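Local coordinates for magnetosome protein MamA (Magnetospirillum gryphiswaldense, PDB 3AS8) that probably serves as a tetratricopeptide-repeat scaffold at the magnetosome, recognising copies of itself to build larger protein complexes, at residues V9-K14 and V28-Q33; V44-G49 and I76-V81; V146-A151 and K169-D174. One frame throughout, in Å; residues are numbered along the deposited sequence. Where two conformers were deposited one is given.

In the fold
The three contacts follow one another along an all-helical tetratricopeptide-repeat chain, with no overlap between them in sequence. Contact 1 pairs helix 5-20 with helix 24-31 at the N-terminal end. Contact 2 joins helix 42-54 to helix 76-88 nearer the middle; its centre is about 16 Å from that of contact 1, and the two touch where Leu31 packs on His47 and Leu48, and Arg12 on Val44. Contact 3, between helix 144-156 and helix 160-183, lies across the chain's centre, about 33 Å from contact 2 and 45 Å from contact 1, centre to centre. Such local helix pairings build an elongated stack, consistent with a protein that works through protein-protein binding.

Contact 1: residues V9-K14 and V28-Q33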
loop_
_atom_site.group_PDB
_atom_site.type_symbol
_atom_site.label_atom_id
_atom_site.label_comp_id
_atom_site.label_asym_id
_atom_site.label_seq_id
_atom_site.Cartn_x
_atom_site.Cartn_y
_atom_site.Cartn_z
ATOM N N VAL A 9 -18.225 -14.912 -18.761
ATOM C CA VAL A 9 -16.796 -15.082 -19.088
ATOM C C VAL A 9 -16.391 -13.980 -20.020
ATOM O O VAL A 9 -15.252 -13.486 -19.962
ATOM C CB VAL A 9 -16.454 -16.514 -19.597
ATOM C CG1 VAL A 9 -14.916 -16.695 -19.745
ATOM C CG2 VAL A 9 -16.971 -17.530 -18.648
ATOM N N TYR A 10 -17.322 -13.513 -20.836
ATOM C CA TYR A 10 -17.059 -12.363 -21.671
ATOM C C TYR A 10 -16.670 -11.094 -20.833
ATOM O O TYR A 10 -15.699 -10.391 -21.141
ATOM C CB TYR A 10 -18.264 -12.063 -22.607
ATOM C CG TYR A 10 -18.102 -10.835 -23.493
ATOM C CD1 TYR A 10 -17.400 -10.900 -24.700
ATOM C CD2 TYR A 10 -18.691 -9.630 -23.167
ATOM C CE1 TYR A 10 -17.262 -9.805 -25.490
ATOM C CE2 TYR A 10 -18.576 -8.551 -23.950
ATOM C CZ TYR A 10 -17.856 -8.624 -25.108
ATOM O OH TYR A 10 -17.739 -7.523 -25.904
ATOM N N TYR A 11 -17.471 -10.787 -19.823
ATOM C CA TYR A 11 -17.316 -9.512 -19.056
ATOM C C TYR A 11 -16.124 -9.687 -18.101
ATOM O O TYR A 11 -15.360 -8.779 -17.912
ATOM C CB TYR A 11 -18.633 -9.130 -18.301
ATOM C CG TYR A 11 -19.701 -8.653 -19.290
ATOM C CD1 TYR A 11 -19.566 -7.461 -19.969
ATOM C CD2 TYR A 11 -20.801 -9.467 -19.608
ATOM C CE1 TYR A 11 -20.544 -7.021 -20.920
ATOM C CE2 TYR A 11 -21.704 -9.095 -20.561
ATOM C CZ TYR A 11 -21.595 -7.854 -21.216
ATOM O OH TYR A 11 -22.562 -7.490 -22.178
ATOM N N ARG A 12 -15.920 -10.916 -17.609
ATOM C CA ARG A 12 -14.778 -11.215 -16.717
ATOM C C ARG A 12 -13.485 -11.011 -17.410
ATOM O O ARG A 12 -12.659 -10.277 -16.935
ATOM C CB ARG A 12 -14.874 -12.619 -16.170
ATOM C CG ARG A 12 -13.737 -13.024 -15.210
ATOM C CD ARG A 12 -13.906 -14.541 -14.819
ATOM N NE ARG A 12 -13.142 -14.822 -13.616
ATOM C CZ ARG A 12 -11.814 -14.940 -13.589
ATOM N NH1 ARG A 12 -11.095 -14.835 -14.717
ATOM N NH2 ARG A 12 -11.201 -15.187 -12.439
ATOM N N ASP A 13 -13.304 -11.656 -18.548
ATOM C CA ASP A 13 -12.072 -11.585 -19.277
ATOM C C ASP A 13 -11.796 -10.155 -19.730
ATOM O O ASP A 13 -10.649 -9.673 -19.614
ATOM C CB ASP A 13 -12.098 -12.434 -20.593
ATOM C CG ASP A 13 -12.081 -13.970 -20.350
ATOM O OD1 ASP A 13 -11.988 -14.410 -19.164
ATOM O OD2 ASP A 13 -12.188 -14.719 -21.402
ATOM N N LYS A 14 -12.812 -9.506 -20.327
ATOM C CA LYS A 14 -12.641 -8.157 -20.816
ATOM C C LYS A 14 -12.330 -7.162 -19.621
ATOM O O LYS A 14 -11.479 -6.232 -19.746
ATOM C CB LYS A 14 -13.854 -7.721 -21.644
ATOM C CG LYS A 14 -13.562 -6.758 -22.761
ATOM C CD LYS A 14 -14.778 -6.625 -23.716
ATOM C CE LYS A 14 -14.421 -6.065 -25.099
ATOM N NZ LYS A 14 -13.300 -5.050 -25.162
ATOM N N VAL A 28 -14.536 -0.950 -14.453
ATOM C CA VAL A 28 -15.775 -0.826 -13.640
ATOM C C VAL A 28 -16.980 -1.199 -14.482
ATOM O O VAL A 28 -17.788 -2.005 -14.040
ATOM C CB VAL A 28 -15.979 0.602 -13.057
ATOM C CG1 VAL A 28 -17.329 0.713 -12.239
ATOM C CG2 VAL A 28 -14.800 0.968 -12.221
ATOM N N VAL A 29 -17.101 -0.591 -15.665
ATOM C CA VAL A 29 -18.246 -0.865 -16.537
ATOM C C VAL A 29 -18.435 -2.378 -16.809
ATOM O O VAL A 29 -19.524 -2.908 -16.705
ATOM C CB VAL A 29 -18.162 -0.106 -17.891
ATOM C CG1 VAL A 29 -19.209 -0.649 -18.840
ATOM C CG2 VAL A 29 -18.320 1.487 -17.673
ATOM N N MET A 30 -17.385 -3.055 -17.191
ATOM C CA MET A 30 -17.458 -4.498 -17.470
ATOM C C MET A 30 -17.613 -5.343 -16.222
ATOM O O MET A 30 -18.443 -6.277 -16.188
ATOM C CB MET A 30 -16.225 -4.974 -18.247
ATOM C CG MET A 30 -16.005 -4.397 -19.685
ATOM S SD MET A 30 -17.291 -4.893 -20.847
ATOM C CE MET A 30 -18.249 -3.411 -20.987
ATOM N N LEU A 31 -16.796 -5.114 -15.207
ATOM C CA LEU A 31 -16.791 -6.060 -14.053
ATOM C C LEU A 31 -18.034 -5.950 -13.191
ATOM O O LEU A 31 -18.441 -6.928 -12.559
ATOM C CB LEU A 31 -15.491 -6.030 -13.235
ATOM C CG LEU A 31 -14.172 -6.514 -13.892
ATOM C CD1 LEU A 31 -12.906 -6.174 -13.045
ATOM C CD2 LEU A 31 -14.196 -7.939 -14.440
ATOM N N GLU A 32 -18.691 -4.800 -13.208
ATOM C CA GLU A 32 -19.966 -4.667 -12.535
ATOM C C GLU A 32 -21.019 -5.654 -13.076
ATOM O O GLU A 32 -21.986 -5.986 -12.373
ATOM C CB GLU A 32 -20.512 -3.255 -12.734
ATOM C CG GLU A 32 -19.980 -2.261 -11.715
ATOM C CD GLU A 32 -20.556 -0.826 -11.844
ATOM O OE1 GLU A 32 -21.087 -0.452 -12.916
ATOM O OE2 GLU A 32 -20.469 -0.074 -10.852
ATOM N N GLN A 33 -20.833 -6.097 -14.311
ATOM C CA GLN A 33 -21.803 -6.937 -14.983
ATOM C C GLN A 33 -21.541 -8.403 -14.731
ATOM O O GLN A 33 -22.303 -9.256 -15.227
ATOM C CB GLN A 33 -21.775 -6.652 -16.494
ATOM C CG GLN A 33 -22.237 -5.248 -16.808
ATOM C CD GLN A 33 -22.247 -4.958 -18.288
ATOM O OE1 GLN A 33 -23.101 -5.491 -18.991
ATOM N NE2 GLN A 33 -21.315 -4.111 -18.770
#
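Gln33 lies against the ring of Tyr11 while its amide is tied back to its own segment: NE2 donates to Val29 O at 3.0 Å, nearly straight (171°), from above the carbonyl plane. The contact is consistent with a tetratricopeptide-repeat hairpin, in which helix 5-20 and helix 24-31 run in roughly opposite senses. Tyr11 is wedged between two neighbours. Tyr10 CD2 sits over the centre of one ring face, and Gln33 CB lies over the opposite face, offset toward the rim, 4.2 Å from the ring centroid, in a CH-pi contact. Further out, Gln33 OE1 comes within 3.5 Å of Tyr11 CE1, with the amide plane turned 38° from the ring. The bond to Val29 O fixes the rotation of that amide. Met30 approaches differently, at the ring edge: its SD is 3.5 Å from Tyr11 CD1, a Met-aromatic contact in which the side chains cross at about a right angle. The bend at chi2 (-65°) swings SD round to that edge. An alanine in place of this tyrosine would probably open a gap between the helices, leaving Gln33 CB without its aromatic face and the Met30 sulfur without a ring edge. Beside the tyrosine, Leu31 CD2 rests on the backbone of helix 5-20, 3.7 Å from Arg12 O and 3.8 Å from Tyr11 O.

Contact 2: residues V44-G49 and I76-V81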
loop_
_atom_site.group_PDB
_atom_site.type_symbol
_atom_site.label_atom_id
_atom_site.label_comp_id
_atom_site.label_asym_id
_atom_site.label_seq_id
_atom_site.Cartn_x
_atom_site.Cartn_y
_atom_site.Cartn_z
ATOM N N VAL A 44 -12.160 -11.204 -9.790
ATOM C CA VAL A 44 -13.126 -10.214 -10.184
ATOM C C VAL A 44 -13.215 -9.167 -9.044
ATOM O O VAL A 44 -13.067 -7.949 -9.313
ATOM C CB VAL A 44 -14.493 -10.852 -10.519
ATOM C CG1 VAL A 44 -15.599 -9.772 -10.558
ATOM C CG2 VAL A 44 -14.397 -11.662 -11.872
ATOM N N ALA A 45 -13.361 -9.611 -7.774
ATOM C CA ALA A 45 -13.453 -8.651 -6.665
ATOM C C ALA A 45 -12.170 -7.775 -6.491
ATOM O O ALA A 45 -12.250 -6.564 -6.238
ATOM C CB ALA A 45 -13.840 -9.337 -5.320
ATOM N N LEU A 46 -11.014 -8.376 -6.693
ATOM C CA LEU A 46 -9.760 -7.680 -6.609
ATOM C C LEU A 46 -9.612 -6.597 -7.674
ATOM O O LEU A 46 -9.247 -5.452 -7.360
ATOM C CB LEU A 46 -8.641 -8.638 -6.752
ATOM C CG LEU A 46 -7.258 -8.012 -7.013
ATOM C CD1 LEU A 46 -6.805 -7.060 -5.808
ATOM C CD2 LEU A 46 -6.196 -9.056 -7.243
ATOM N N HIS A 47 -9.877 -6.954 -8.931
ATOM C CA HIS A 47 -9.760 -5.994 -10.004
ATOM C C HIS A 47 -10.837 -4.892 -9.984
ATOM O O HIS A 47 -10.543 -3.722 -10.238
ATOM C CB HIS A 47 -9.566 -6.759 -11.304
ATOM C CG HIS A 47 -8.206 -7.379 -11.386
ATOM N ND1 HIS A 47 -7.946 -8.696 -11.028
ATOM C CD2 HIS A 47 -6.999 -6.812 -11.635
ATOM C CE1 HIS A 47 -6.645 -8.924 -11.143
ATOM N NE2 HIS A 47 -6.051 -7.806 -11.516
ATOM N N LEU A 48 -12.069 -5.235 -9.612
ATOM C CA LEU A 48 -13.096 -4.223 -9.507
ATOM C C LEU A 48 -12.880 -3.320 -8.294
ATOM O O LEU A 48 -13.226 -2.136 -8.318
ATOM C CB LEU A 48 -14.490 -4.871 -9.446
ATOM C CG LEU A 48 -15.730 -3.986 -9.263
ATOM C CD1 LEU A 48 -15.924 -2.859 -10.393
ATOM C CD2 LEU A 48 -16.927 -4.997 -9.285
ATOM N N GLY A 49 -12.406 -3.906 -7.207
ATOM C CA GLY A 49 -11.962 -3.151 -6.014
ATOM C C GLY A 49 -10.922 -2.112 -6.412
ATOM O O GLY A 49 -11.103 -0.963 -6.113
ATOM N N ILE A 76 -1.631 -12.229 -1.473
ATOM C CA ILE A 76 -0.727 -11.113 -1.179
ATOM C C ILE A 76 -1.032 -9.886 -2.014
ATOM O O ILE A 76 -0.827 -8.763 -1.574
ATOM C CB ILE A 76 0.757 -11.578 -1.349
ATOM C CG1 ILE A 76 1.131 -12.643 -0.281
ATOM C CG2 ILE A 76 1.748 -10.394 -1.312
ATOM C CD1 ILE A 76 1.026 -12.185 1.220
ATOM N N LYS A 77 -1.527 -10.105 -3.220
ATOM C CA LYS A 77 -1.857 -9.029 -4.148
ATOM C C LYS A 77 -3.073 -8.203 -3.612
ATOM O O LYS A 77 -3.121 -6.981 -3.746
ATOM C CB LYS A 77 -2.144 -9.702 -5.486
ATOM C CG LYS A 77 -2.210 -8.869 -6.709
ATOM C CD LYS A 77 -2.472 -9.809 -7.901
ATOM C CE LYS A 77 -2.134 -9.114 -9.196
ATOM N NZ LYS A 77 -3.046 -7.974 -9.335
ATOM N N VAL A 78 -4.021 -8.889 -2.988
ATOM C CA VAL A 78 -5.135 -8.262 -2.282
ATOM C C VAL A 78 -4.655 -7.525 -1.013
ATOM O O VAL A 78 -5.018 -6.392 -0.732
ATOM C CB VAL A 78 -6.196 -9.259 -1.817
ATOM C CG1 VAL A 78 -7.399 -8.476 -1.123
ATOM C CG2 VAL A 78 -6.747 -10.142 -2.973
ATOM N N ALA A 79 -3.837 -8.205 -0.246
ATOM C CA ALA A 79 -3.346 -7.647 0.979
ATOM C C ALA A 79 -2.555 -6.350 0.758
ATOM O O ALA A 79 -2.681 -5.397 1.561
ATOM C CB ALA A 79 -2.493 -8.764 1.741
ATOM N N THR A 80 -1.777 -6.310 -0.335
ATOM C CA THR A 80 -0.950 -5.153 -0.715
ATOM C C THR A 80 -1.828 -3.965 -1.045
ATOM O O THR A 80 -1.686 -2.864 -0.433
ATOM C CB THR A 80 -0.006 -5.482 -1.881
ATOM O OG1 THR A 80 0.753 -6.632 -1.549
ATOM C CG2 THR A 80 0.969 -4.319 -2.199
ATOM N N VAL A 81 -2.807 -4.161 -1.938
ATOM C CA VAL A 81 -3.740 -3.077 -2.311
ATOM C C VAL A 81 -4.477 -2.562 -1.098
ATOM O O VAL A 81 -4.543 -1.368 -0.801
ATOM C CB VAL A 81 -4.874 -3.559 -3.268
ATOM C CG1 VAL A 81 -5.718 -2.320 -3.696
ATOM C CG2 VAL A 81 -4.300 -4.307 -4.468
#
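Around Leu46 and Val78, whose CA atoms are 6.4 Å apart, helix 42-54 and helix 76-88 run side by side in the same sense, the axes of their short segments 10.7 Å apart and inclined by 25°. Their starts are 34 residues apart, a spacing consistent with the 34-residue tetratricopeptide repeat. With the backbones this far apart, side chains have to bridge the gap, and Leu46 does most of it. Its CG stands anti to the backbone N (chi1 166°), and the two methyls then serve different partners. CD1 meets the valines, 4.0 Å from Val81 CG2, in the conformer given for Val81, and 4.2 Å from Val78 CG2. CD2 lies 3.9 Å from Lys77 CD, where the leucine and the aliphatic run of the lysine cross at about a right angle. Leu65 of helix 58-71 touches both Leu46 and Val81, adding a third helix to the cluster. At the polar margin, one of two conformers of Lys77 brings NZ to 3.7 Å from His47 NE2, obliquely to the ring and too far to count as a bond. The ring's firm polar tie is elsewhere, from ND1 to Glu43 O. The contact is thus mainly apolar, held by Leu46 and the two valines, and in this conformer the lysine ammonium would probably discourage a second proton on the His47 imidazole.

Contact 3: residues V146-A151 and K169-D174; sequences VHRAIA and KANELD
His147 and Lys169 meet face on: Lys169 CG stands over the centre of the imidazole, 3.5 Å from the ring centroid and 11° off its normal, a close CH-pi contact. These residues join the antiparallel helices 144-156 and 160-183 of a tetratricopeptide-repeat hairpin, whose segment axes come within 8.6 Å at 162°. Lys169 bends at chi2, which turns CD aside; its NZ leads away from the imidazole to a salt bridge with Glu172 OE1 of its own helix. Leu173 comes to the same ring obliquely, CD1 3.4 Å from His147 CD2, the side chains crossing at about a right angle. Outside the segments, ND1 of the ring is hydrogen-bonded to ND1 of His166, so the imidazole is held by both packing and a polar tie. Arg148, in one of two conformers, uses the edge of its guanidinium. NH2 donates almost straight to Asn171 OD1 at 2.7 Å, with the amide plane turned 28° away, and also makes a weak salt-bridge bond to Asp174 OD2 at 3.3 Å. One residue before Asn171, Ala170 packs on both Arg148 and His147: its CB lies over a face of the guanidinium, 3.4 Å from Arg148 NH2, and 3.9 Å from His147 CB.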
loop_
_atom_site.group_PDB
_atom_site.type_symbol
_atom_site.label_atom_id
_atom_site.label_comp_id
_atom_site.label_asym_id
_atom_site.label_seq_id
_atom_site.Cartn_x
_atom_site.Cartn_y
_atom_site.Cartn_z
ATOM N N VAL A 146 13.336 8.501 4.542
ATOM C CA VAL A 146 13.302 7.444 5.548
ATOM C C VAL A 146 14.072 7.934 6.805
ATOM O O VAL A 146 13.630 7.760 7.954
ATOM C CB VAL A 146 13.856 6.096 5.039
ATOM C CG1 VAL A 146 13.733 5.015 6.235
ATOM C CG2 VAL A 146 13.095 5.689 3.850
ATOM N N HIS A 147 15.235 8.546 6.607
ATOM C CA HIS A 147 15.917 9.120 7.797
ATOM C C HIS A 147 15.069 10.169 8.502
ATOM O O HIS A 147 15.105 10.282 9.722
ATOM C CB HIS A 147 17.226 9.745 7.402
ATOM C CG HIS A 147 18.335 8.747 7.221
ATOM N ND1 HIS A 147 19.032 8.230 8.293
ATOM C CD2 HIS A 147 18.880 8.188 6.107
ATOM C CE1 HIS A 147 19.958 7.394 7.849
ATOM N NE2 HIS A 147 19.876 7.346 6.524
ATOM N N ARG A 148 14.361 10.975 7.719
ATOM C CA ARG A 148 13.486 12.010 8.264
ATOM C C ARG A 148 12.374 11.370 9.110
ATOM O O ARG A 148 12.097 11.795 10.217
ATOM C CB ARG A 148 12.946 12.880 7.137
ATOM C CG ARG A 148 12.048 14.022 7.551
ATOM C CD ARG A 148 12.132 15.237 6.571
ATOM N NE ARG A 148 13.410 15.468 5.847
ATOM C CZ ARG A 148 14.373 16.344 6.172
ATOM N NH1 ARG A 148 14.320 17.052 7.286
ATOM N NH2 ARG A 148 15.446 16.463 5.401
ATOM N N ALA A 149 11.763 10.317 8.594
ATOM C CA ALA A 149 10.707 9.615 9.308
ATOM C C ALA A 149 11.305 9.044 10.622
ATOM O O ALA A 149 10.683 9.106 11.680
ATOM C CB ALA A 149 10.072 8.468 8.416
ATOM N N ILE A 150 12.515 8.537 10.566
ATOM C CA ILE A 150 13.128 7.935 11.763
ATOM C C ILE A 150 13.435 9.041 12.787
ATOM O O ILE A 150 13.186 8.879 13.984
ATOM C CB ILE A 150 14.467 7.212 11.449
ATOM C CG1 ILE A 150 14.260 5.874 10.788
ATOM C CG2 ILE A 150 15.281 6.916 12.782
ATOM C CD1 ILE A 150 15.634 5.448 10.023
ATOM N N ALA A 151 13.955 10.179 12.301
ATOM C CA ALA A 151 14.210 11.373 13.168
ATOM C C ALA A 151 12.973 11.801 13.908
ATOM O O ALA A 151 12.976 12.038 15.115
ATOM C CB ALA A 151 14.709 12.552 12.307
ATOM N N LYS A 169 21.394 13.562 8.147
ATOM C CA LYS A 169 21.554 12.662 7.041
ATOM C C LYS A 169 20.479 12.822 5.967
ATOM O O LYS A 169 20.773 12.764 4.741
ATOM C CB LYS A 169 21.546 11.212 7.568
ATOM C CG LYS A 169 21.873 10.212 6.538
ATOM C CD LYS A 169 23.278 10.391 6.021
ATOM C CE LYS A 169 23.703 9.184 5.312
ATOM N NZ LYS A 169 24.891 9.487 4.473
ATOM N N ALA A 170 19.226 12.942 6.398
ATOM C CA ALA A 170 18.112 13.258 5.490
ATOM C C ALA A 170 18.403 14.508 4.656
ATOM O O ALA A 170 18.158 14.502 3.438
ATOM C CB ALA A 170 16.815 13.436 6.260
ATOM N N ASN A 171 18.951 15.552 5.279
ATOM C CA ASN A 171 19.236 16.770 4.517
ATOM C C ASN A 171 20.344 16.489 3.493
ATOM O O ASN A 171 20.282 16.986 2.389
ATOM C CB ASN A 171 19.671 17.969 5.425
ATOM C CG ASN A 171 18.571 18.439 6.354
ATOM O OD1 ASN A 171 17.392 18.267 6.065
ATOM N ND2 ASN A 171 18.939 19.025 7.455
ATOM N N GLU A 172 21.395 15.780 3.896
ATOM C CA GLU A 172 22.490 15.408 2.974
ATOM C C GLU A 172 21.942 14.599 1.782
ATOM O O GLU A 172 22.229 14.907 0.631
ATOM C CB GLU A 172 23.586 14.690 3.748
ATOM C CG GLU A 172 24.731 14.072 2.983
ATOM C CD GLU A 172 25.816 13.486 3.944
ATOM O OE1 GLU A 172 25.477 12.598 4.756
ATOM O OE2 GLU A 172 26.996 13.950 3.905
ATOM N N LEU A 173 21.094 13.607 2.074
ATOM C CA LEU A 173 20.500 12.802 1.023
ATOM C C LEU A 173 19.519 13.536 0.088
ATOM O O LEU A 173 19.482 13.234 -1.123
ATOM C CB LEU A 173 19.823 11.540 1.628
ATOM C CG LEU A 173 20.769 10.570 2.349
ATOM C CD1 LEU A 173 19.962 9.435 3.084
ATOM C CD2 LEU A 173 21.786 9.982 1.379
ATOM N N ASP A 174 18.686 14.430 0.643
ATOM C CA ASP A 174 17.716 15.200 -0.149
ATOM C C ASP A 174 18.396 16.159 -1.123
ATOM O O ASP A 174 17.874 16.436 -2.224
ATOM C CB ASP A 174 16.778 16.011 0.766
ATOM C CG ASP A 174 15.665 15.165 1.374
ATOM O OD1 ASP A 174 15.471 13.961 1.055
ATOM O OD2 ASP A 174 14.951 15.718 2.211
#